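Local structure of inorganic pyrophosphatase (Shewanella sp. AS-11, 6LL8) at residues 48-52 / 53-57. The protein probably hydrolyses diphosphate to two phosphates, as a metal-dependent family II pyrophosphatase built from a DHH and a DHHA2 domain. Residues are numbered along the deposited sequence; the frame is centred on the assembly and turned at random.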
loop_
_atom_site.group_PDB
_atom_site.type_symbol
_atom_site.label_atom_id
_atom_site.label_comp_id
_atom_site.label_asym_id
_atom_site.label_seq_id
_atom_site.Cartn_x
_atom_site.Cartn_y
_atom_site.Cartn_z
ATOM N N PHE A 48 -3.922 14.370 -4.112
ATOM C CA PHE A 48 -4.538 15.286 -3.143
ATOM C C PHE A 48 -3.556 15.632 -2.049
ATOM O O PHE A 48 -3.399 16.808 -1.663
ATOM C CB PHE A 48 -5.823 14.648 -2.620
ATOM C CG PHE A 48 -6.514 15.400 -1.513
ATOM C CD1 PHE A 48 -7.445 16.359 -1.821
ATOM C CD2 PHE A 48 -6.240 15.146 -0.173
ATOM C CE1 PHE A 48 -8.083 17.075 -0.822
ATOM C CE2 PHE A 48 -6.897 15.854 0.834
ATOM C CZ PHE A 48 -7.828 16.799 0.489
ATOM N N ILE A 49 -2.895 14.619 -1.493
ATOM C CA ILE A 49 -1.937 14.850 -0.376
ATOM C C ILE A 49 -0.775 15.737 -0.860
ATOM O O ILE A 49 -0.391 16.699 -0.180
ATOM C CB ILE A 49 -1.432 13.507 0.153
ATOM C CG1 ILE A 49 -2.554 12.703 0.832
ATOM C CG2 ILE A 49 -0.243 13.706 1.087
ATOM C CD1 ILE A 49 -2.172 11.248 1.067
ATOM N N LEU A 50 -0.192 15.379 -2.001
ATOM C CA LEU A 50 0.981 16.130 -2.474
ATOM C C LEU A 50 0.581 17.568 -2.801
ATOM O O LEU A 50 1.351 18.481 -2.526
ATOM C CB LEU A 50 1.652 15.458 -3.669
ATOM C CG LEU A 50 2.278 14.090 -3.411
ATOM C CD1 LEU A 50 3.228 13.733 -4.547
ATOM C CD2 LEU A 50 3.004 13.971 -2.073
ATOM N N GLU A 51 -0.587 17.782 -3.383
ATOM C CA GLU A 51 -1.005 19.149 -3.719
ATOM C C GLU A 51 -1.193 19.935 -2.423
ATOM O O GLU A 51 -0.785 21.119 -2.333
ATOM C CB GLU A 51 -2.264 19.137 -4.579
ATOM C CG GLU A 51 -2.671 20.541 -5.032
ATOM C CD GLU A 51 -3.325 21.498 -4.057
ATOM O OE1 GLU A 51 -3.895 21.069 -3.051
ATOM O OE2 GLU A 51 -3.263 22.730 -4.365
ATOM N N LYS A 52 -1.769 19.296 -1.406
ATOM C CA LYS A 52 -2.073 20.004 -0.147
ATOM C C LYS A 52 -0.799 20.558 0.482
ATOM O O LYS A 52 -0.825 21.640 1.064
ATOM C CB LYS A 52 -2.778 19.054 0.815
ATOM C CG LYS A 52 -3.158 19.658 2.144
ATOM C CD LYS A 52 -3.953 18.704 2.967
ATOM C CE LYS A 52 -4.281 19.229 4.347
ATOM N NZ LYS A 52 -5.101 20.456 4.268
ATOM N N PHE A 53 0.298 19.819 0.402
ATOM C CA PHE A 53 1.559 20.186 1.076
ATOM C C PHE A 53 2.630 20.658 0.104
ATOM O O PHE A 53 3.745 20.921 0.546
ATOM C CB PHE A 53 2.028 19.033 1.972
ATOM C CG PHE A 53 1.137 18.848 3.167
ATOM C CD1 PHE A 53 1.190 19.729 4.231
ATOM C CD2 PHE A 53 0.191 17.858 3.163
ATOM C CE1 PHE A 53 0.292 19.599 5.287
ATOM C CE2 PHE A 53 -0.689 17.728 4.224
ATOM C CZ PHE A 53 -0.627 18.589 5.285
ATOM N N GLY A 54 2.299 20.872 -1.163
ATOM C CA GLY A 54 3.192 21.580 -2.093
ATOM C C GLY A 54 4.254 20.746 -2.771
ATOM O O GLY A 54 5.232 21.330 -3.210
ATOM N N PHE A 55 4.091 19.442 -2.892
ATOM C CA PHE A 55 5.105 18.569 -3.505
ATOM C C PHE A 55 4.768 18.213 -4.941
ATOM O O PHE A 55 3.608 17.958 -5.277
ATOM C CB PHE A 55 5.211 17.252 -2.731
ATOM C CG PHE A 55 5.833 17.397 -1.372
ATOM C CD1 PHE A 55 7.195 17.311 -1.214
ATOM C CD2 PHE A 55 5.058 17.687 -0.267
ATOM C CE1 PHE A 55 7.759 17.493 0.037
ATOM C CE2 PHE A 55 5.623 17.848 0.991
ATOM C CZ PHE A 55 6.974 17.753 1.134
ATOM N N GLU A 56 5.809 18.107 -5.743
ATOM C CA GLU A 56 5.739 17.423 -7.045
ATOM C C GLU A 56 5.841 15.908 -6.842
ATOM O O GLU A 56 6.412 15.441 -5.861
ATOM C CB GLU A 56 6.866 17.901 -7.954
ATOM C CG GLU A 56 6.838 19.393 -8.239
ATOM C CD GLU A 56 5.648 19.897 -9.046
ATOM O OE1 GLU A 56 5.083 19.108 -9.836
ATOM O OE2 GLU A 56 5.292 21.096 -8.903
ATOM N N ALA A 57 5.287 15.146 -7.757
ATOM C CA ALA A 57 5.426 13.681 -7.754
ATOM C C ALA A 57 6.893 13.359 -7.916
ATOM O O ALA A 57 7.589 13.967 -8.742
ATOM C CB ALA A 57 4.613 13.074 -8.863
#
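Leu50 and Phe55 meet across a Schellman motif that ends helix 44-53 in the DHH domain. The helix leaves its helical path at Gly54, which takes a positive phi of 85°. Phe55 N then turns back to Leu50 O, at 2.9 Å and with an N-H...O angle of 159°. Phe53 N makes a helical i to i-4 bond to Ile49 O at 3.2 Å. Gly54 N adds a weak bond to Glu51 O.

The tight side is apolar. The side chains of Leu50 and Phe55 cross at about a right angle, with Leu50 CD2 4.0 Å from Phe55 CB. The other methyl, Leu50 CD1, reaches past the turn to the backbone of the departing chain, 3.9 Å from Ala57 CA. Outside residues 48-57, Leu50 touches Ile17 and Phe55 touches Ile21, both on helix 14-29. Ile139 of helix 134-147 meets Phe53 and Phe55. The helix end is thus packed against two neighbouring helices as the chain heads for strand 59-60.

The looser side carries Glu51, Lys52 and Gly54, all exposed. The CB of Glu51 leaves its backbone heading away from segment 53-57. Lys52 has CG anti to the backbone N (chi1 -179°), and its extended chain runs alongside the Phe53 ring, both side chains pointing the same way. The chain bends only at its last torsion. Its contact with the ring is CH-pi: Lys52 CG sits over one face, toward the rim, 4.1 Å from the Phe53 ring centroid. At the ring edge, Phe53 CD2 lies 3.6 Å from Ile49 O.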